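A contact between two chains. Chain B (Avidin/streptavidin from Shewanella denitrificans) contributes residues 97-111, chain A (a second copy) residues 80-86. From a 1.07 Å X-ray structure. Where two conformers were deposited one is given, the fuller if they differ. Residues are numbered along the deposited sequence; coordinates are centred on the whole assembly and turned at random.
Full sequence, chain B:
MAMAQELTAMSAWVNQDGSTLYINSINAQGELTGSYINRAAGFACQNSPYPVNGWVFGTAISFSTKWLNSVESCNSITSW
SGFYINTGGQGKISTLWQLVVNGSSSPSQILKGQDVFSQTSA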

# COMPACT_ATOMS: atom_id res chain seq x y z
N TRP B 97 3.28 -9.15 1.17
CA TRP B 97 1.96 -8.54 1.22
C TRP B 97 1.32 -8.68 2.58
O TRP B 97 1.67 -9.56 3.39
CB TRP B 97 1.04 -9.11 0.13
CG TRP B 97 0.89 -10.60 0.11
CD1 TRP B 97 1.56 -11.48 -0.70
CD2 TRP B 97 0.00 -11.40 0.92
NE1 TRP B 97 1.14 -12.77 -0.45
CE2 TRP B 97 0.18 -12.75 0.53
CE3 TRP B 97 -0.95 -11.10 1.91
CZ2 TRP B 97 -0.53 -13.81 1.11
CZ3 TRP B 97 -1.65 -12.15 2.48
CH2 TRP B 97 -1.42 -13.49 2.09
N GLN B 98 0.36 -7.80 2.80
CA GLN B 98 -0.50 -7.80 3.98
C GLN B 98 -1.93 -7.66 3.50
O GLN B 98 -2.23 -6.82 2.63
CB GLN B 98 -0.14 -6.64 4.91
CG GLN B 98 1.33 -6.66 5.39
CD GLN B 98 1.61 -5.58 6.41
OE1 GLN B 98 1.24 -4.40 6.24
NE2 GLN B 98 2.24 -5.96 7.48
N LEU B 99 -2.83 -8.44 4.10
CA LEU B 99 -4.26 -8.44 3.80
C LEU B 99 -5.02 -8.06 5.06
O LEU B 99 -4.91 -8.75 6.08
CB LEU B 99 -4.66 -9.85 3.34
CG LEU B 99 -6.13 -10.25 3.08
CD1 LEU B 99 -6.96 -10.50 4.33
CD2 LEU B 99 -6.82 -9.27 2.17
N VAL B 100 -5.78 -6.97 5.00
CA VAL B 100 -6.62 -6.55 6.11
C VAL B 100 -8.09 -6.67 5.73
O VAL B 100 -8.53 -6.22 4.67
CB VAL B 100 -6.24 -5.14 6.66
CG1 VAL B 100 -6.37 -4.03 5.60
CG2 VAL B 100 -7.05 -4.79 7.92
N VAL B 101 -8.83 -7.30 6.64
CA VAL B 101 -10.25 -7.54 6.46
C VAL B 101 -11.10 -6.51 7.19
O VAL B 101 -10.83 -6.16 8.35
CB VAL B 101 -10.63 -8.99 6.95
CG1 VAL B 101 -12.10 -9.32 6.67
CG2 VAL B 101 -9.71 -10.03 6.33
N ASN B 102 -12.10 -6.00 6.49
CA ASN B 102 -13.10 -5.10 7.07
C ASN B 102 -13.67 -5.73 8.35
O ASN B 102 -13.97 -6.93 8.35
CB ASN B 102 -14.18 -4.84 6.02
CG ASN B 102 -15.27 -3.90 6.48
OD1 ASN B 102 -15.12 -3.15 7.45
ND2 ASN B 102 -16.39 -3.93 5.76
N GLY B 103 -13.76 -4.96 9.43
CA GLY B 103 -14.31 -5.45 10.69
C GLY B 103 -13.30 -6.09 11.61
O GLY B 103 -13.70 -6.60 12.67
N SER B 104 -12.01 -6.04 11.27
CA SER B 104 -10.99 -6.62 12.14
C SER B 104 -10.91 -5.89 13.48
O SER B 104 -11.26 -4.72 13.59
CB SER B 104 -9.62 -6.61 11.47
OG SER B 104 -9.60 -7.47 10.34
N SER B 105 -10.44 -6.61 14.50
CA SER B 105 -10.29 -6.02 15.83
C SER B 105 -8.90 -6.18 16.42
O SER B 105 -8.59 -5.55 17.43
CB SER B 105 -11.32 -6.60 16.81
OG SER B 105 -11.25 -8.00 16.80
N SER B 106 -8.07 -7.00 15.78
CA SER B 106 -6.72 -7.30 16.26
C SER B 106 -5.70 -7.32 15.12
O SER B 106 -5.99 -7.85 14.05
CB SER B 106 -6.70 -8.64 17.00
OG SER B 106 -5.38 -9.01 17.33
N PRO B 107 -4.49 -6.77 15.36
CA PRO B 107 -3.43 -6.87 14.35
C PRO B 107 -3.12 -8.31 13.95
O PRO B 107 -2.65 -8.54 12.83
CB PRO B 107 -2.21 -6.26 15.06
CG PRO B 107 -2.77 -5.42 16.14
CD PRO B 107 -4.05 -6.03 16.55
N SER B 108 -3.37 -9.28 14.84
CA SER B 108 -3.14 -10.69 14.53
C SER B 108 -4.02 -11.18 13.38
O SER B 108 -3.74 -12.23 12.78
CB SER B 108 -3.38 -11.55 15.78
OG SER B 108 -4.73 -11.49 16.21
N GLN B 109 -5.10 -10.44 13.08
CA GLN B 109 -6.00 -10.83 11.99
C GLN B 109 -5.52 -10.37 10.61
O GLN B 109 -6.12 -10.75 9.61
CB GLN B 109 -7.41 -10.29 12.25
CG GLN B 109 -8.11 -10.94 13.42
CD GLN B 109 -9.38 -10.23 13.74
OE1 GLN B 109 -9.37 -9.03 13.94
NE2 GLN B 109 -10.50 -10.95 13.77
N ILE B 110 -4.45 -9.58 10.57
CA ILE B 110 -3.88 -9.13 9.29
C ILE B 110 -3.03 -10.27 8.75
O ILE B 110 -2.13 -10.77 9.44
CB ILE B 110 -3.09 -7.83 9.48
CG1 ILE B 110 -4.03 -6.69 9.91
CG2 ILE B 110 -2.36 -7.47 8.20
CD1 ILE B 110 -3.31 -5.43 10.33
N LEU B 111 -3.41 -10.78 7.58
CA LEU B 111 -2.74 -11.92 6.98
C LEU B 111 -1.51 -11.42 6.22
O LEU B 111 -1.51 -10.32 5.66
CB LEU B 111 -3.68 -12.66 6.03
CG LEU B 111 -4.98 -13.21 6.65
CD1 LEU B 111 -5.79 -13.99 5.62
CD2 LEU B 111 -4.70 -14.08 7.87
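Chain A (80-86) WSGFYIN

Chain A 80-85 is an extended strand that runs in nearly the same direction as strand 97-101 of chain B: the two N-to-C axes make an angle of 12° and approach to 6.8 Å. No clear direct hydrogen bond joins the two stretches, and the strands do not pair as neighbours in one sheet; side chains of each stretch pack against side chains and backbone of the other. The register sets Gly A82 beside Val B100 (CA to CA 6.3 Å), Phe A83 beside Ser B104 (CA to CA 6.4 Å) and Ile A85 beside Ser B105 (CA to CA 6.9 Å). Beyond its strand, chain B makes a type II turn from Val B101 to Ser B104, with Gly B103 at phi 89°, and then a short 3-10 segment, 107-109, before Leu B111 returns to pair with Leu B99 (Leu B99 N to Leu B111 O 2.8 Å; Leu B111 N to Leu B99 O 2.9 Å). The loop is braced from within: Ser B104 OG donates to Val B101 O at 2.7 Å, and Gln B109 OE1 accepts from Ser B105 N at 2.7 Å and Ser B106 N at 3.0 Å.

Strand alternation turns Gln B98 and Val B100 toward chain A, and Ser A81, Phe A83 and Ile A85 toward chain B. Phe A83, chi1 55° (p), has the largest covered area in the contact. Over one face of its ring lie Ser B104 C and Ser B105 N, and Ser B104 CB makes a CH-pi contact 4.3 Å from the Phe A83 ring centroid. Around the ring edge come Val B100 CG2, 4.3 Å from Phe A83 CD1, Ile B110 CD1, 4.3 Å from Phe A83 CE1, and Pro B107 N, 3.6 Å from Phe A83 CZ. Backbone and aliphatic groups of chain B thus cover one face of the ring and part of its edge. Gly A82 has no side chain, and its backbone is approached closely: Val B100 CG2 is 3.3 Å from Gly A82 O, and Ile B110 CD1 is 4.3 Å from Gly A82 CA. The same Ile B110 CD1 lies 3.8 Å from Ser A81 O.

Two waters add polar links between the stretches. One water donates to both Tyr A84 O (water O to Tyr A84 O 2.7 Å) and Ser B104 O (water O to Ser B104 O 2.6 Å), bridging the two backbones. Another is hydrogen-bonded to Ser A81 OG (water O to Ser A81 OG 2.7 Å) and donates a weak bond to Gln B98 O (water O to Gln B98 O 3.4 Å). Ile A85 adds a looser contact, Ile A85 CG2 lying 4.3 Å from Ser B104 O.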

# COMPACT_ATOMS: atom_id res chain seq x y z
N TRP A 80 1.14 1.09 4.95
CA TRP A 80 0.42 0.70 6.17
C TRP A 80 -0.84 -0.07 5.80
O TRP A 80 -1.55 0.30 4.85
CB TRP A 80 -0.00 1.94 6.96
CG TRP A 80 1.08 2.77 7.58
CD1 TRP A 80 1.44 2.77 8.90
CD2 TRP A 80 1.89 3.80 6.96
NE1 TRP A 80 2.40 3.71 9.15
CE2 TRP A 80 2.69 4.37 7.98
CE3 TRP A 80 1.98 4.32 5.65
CZ2 TRP A 80 3.57 5.44 7.74
CZ3 TRP A 80 2.82 5.40 5.43
CH2 TRP A 80 3.61 5.94 6.46
N SER A 81 -1.11 -1.12 6.55
CA SER A 81 -2.38 -1.85 6.48
C SER A 81 -2.97 -1.84 7.88
O SER A 81 -2.29 -2.11 8.85
CB SER A 81 -2.18 -3.31 6.07
OG SER A 81 -1.58 -3.39 4.78
N GLY A 82 -4.23 -1.49 8.01
CA GLY A 82 -4.82 -1.49 9.33
C GLY A 82 -6.31 -1.34 9.37
O GLY A 82 -7.01 -1.54 8.38
N PHE A 83 -6.81 -1.05 10.57
CA PHE A 83 -8.24 -0.99 10.78
C PHE A 83 -8.59 0.02 11.84
O PHE A 83 -7.82 0.28 12.77
CB PHE A 83 -8.78 -2.39 11.14
CG PHE A 83 -8.09 -3.01 12.32
CD1 PHE A 83 -6.94 -3.77 12.14
CD2 PHE A 83 -8.54 -2.77 13.62
CE1 PHE A 83 -6.25 -4.31 13.22
CE2 PHE A 83 -7.86 -3.31 14.70
CZ PHE A 83 -6.72 -4.09 14.50
N TYR A 84 -9.79 0.57 11.69
CA TYR A 84 -10.36 1.54 12.61
C TYR A 84 -11.01 0.81 13.79
O TYR A 84 -11.73 -0.17 13.62
CB TYR A 84 -11.39 2.40 11.85
CG TYR A 84 -12.15 3.32 12.75
CD1 TYR A 84 -11.65 4.56 13.11
CD2 TYR A 84 -13.38 2.94 13.25
CE1 TYR A 84 -12.38 5.42 13.97
CE2 TYR A 84 -14.09 3.77 14.11
CZ TYR A 84 -13.59 5.00 14.47
OH TYR A 84 -14.32 5.83 15.31
N ILE A 85 -10.70 1.28 14.99
CA ILE A 85 -11.37 0.81 16.20
C ILE A 85 -11.76 2.00 17.02
O ILE A 85 -11.16 3.06 16.99
CB ILE A 85 -10.49 -0.17 17.04
CG1 ILE A 85 -9.09 0.38 17.32
CG2 ILE A 85 -10.44 -1.54 16.41
CD1 ILE A 85 -8.32 -0.38 18.40
N ASN A 86 -12.80 1.82 17.81
CA ASN A 86 -13.33 2.90 18.61
C ASN A 86 -13.55 2.45 20.05
O ASN A 86 -14.12 1.39 20.28
CB ASN A 86 -14.63 3.40 17.99
OD1 ASN A 86 -14.29 6.22 18.25
ND2 ASN A 86 -15.60 5.06 20.29
O HOH W 1 -3.62 -3.80 3.06
O HOH W 2 -12.25 -2.60 12.48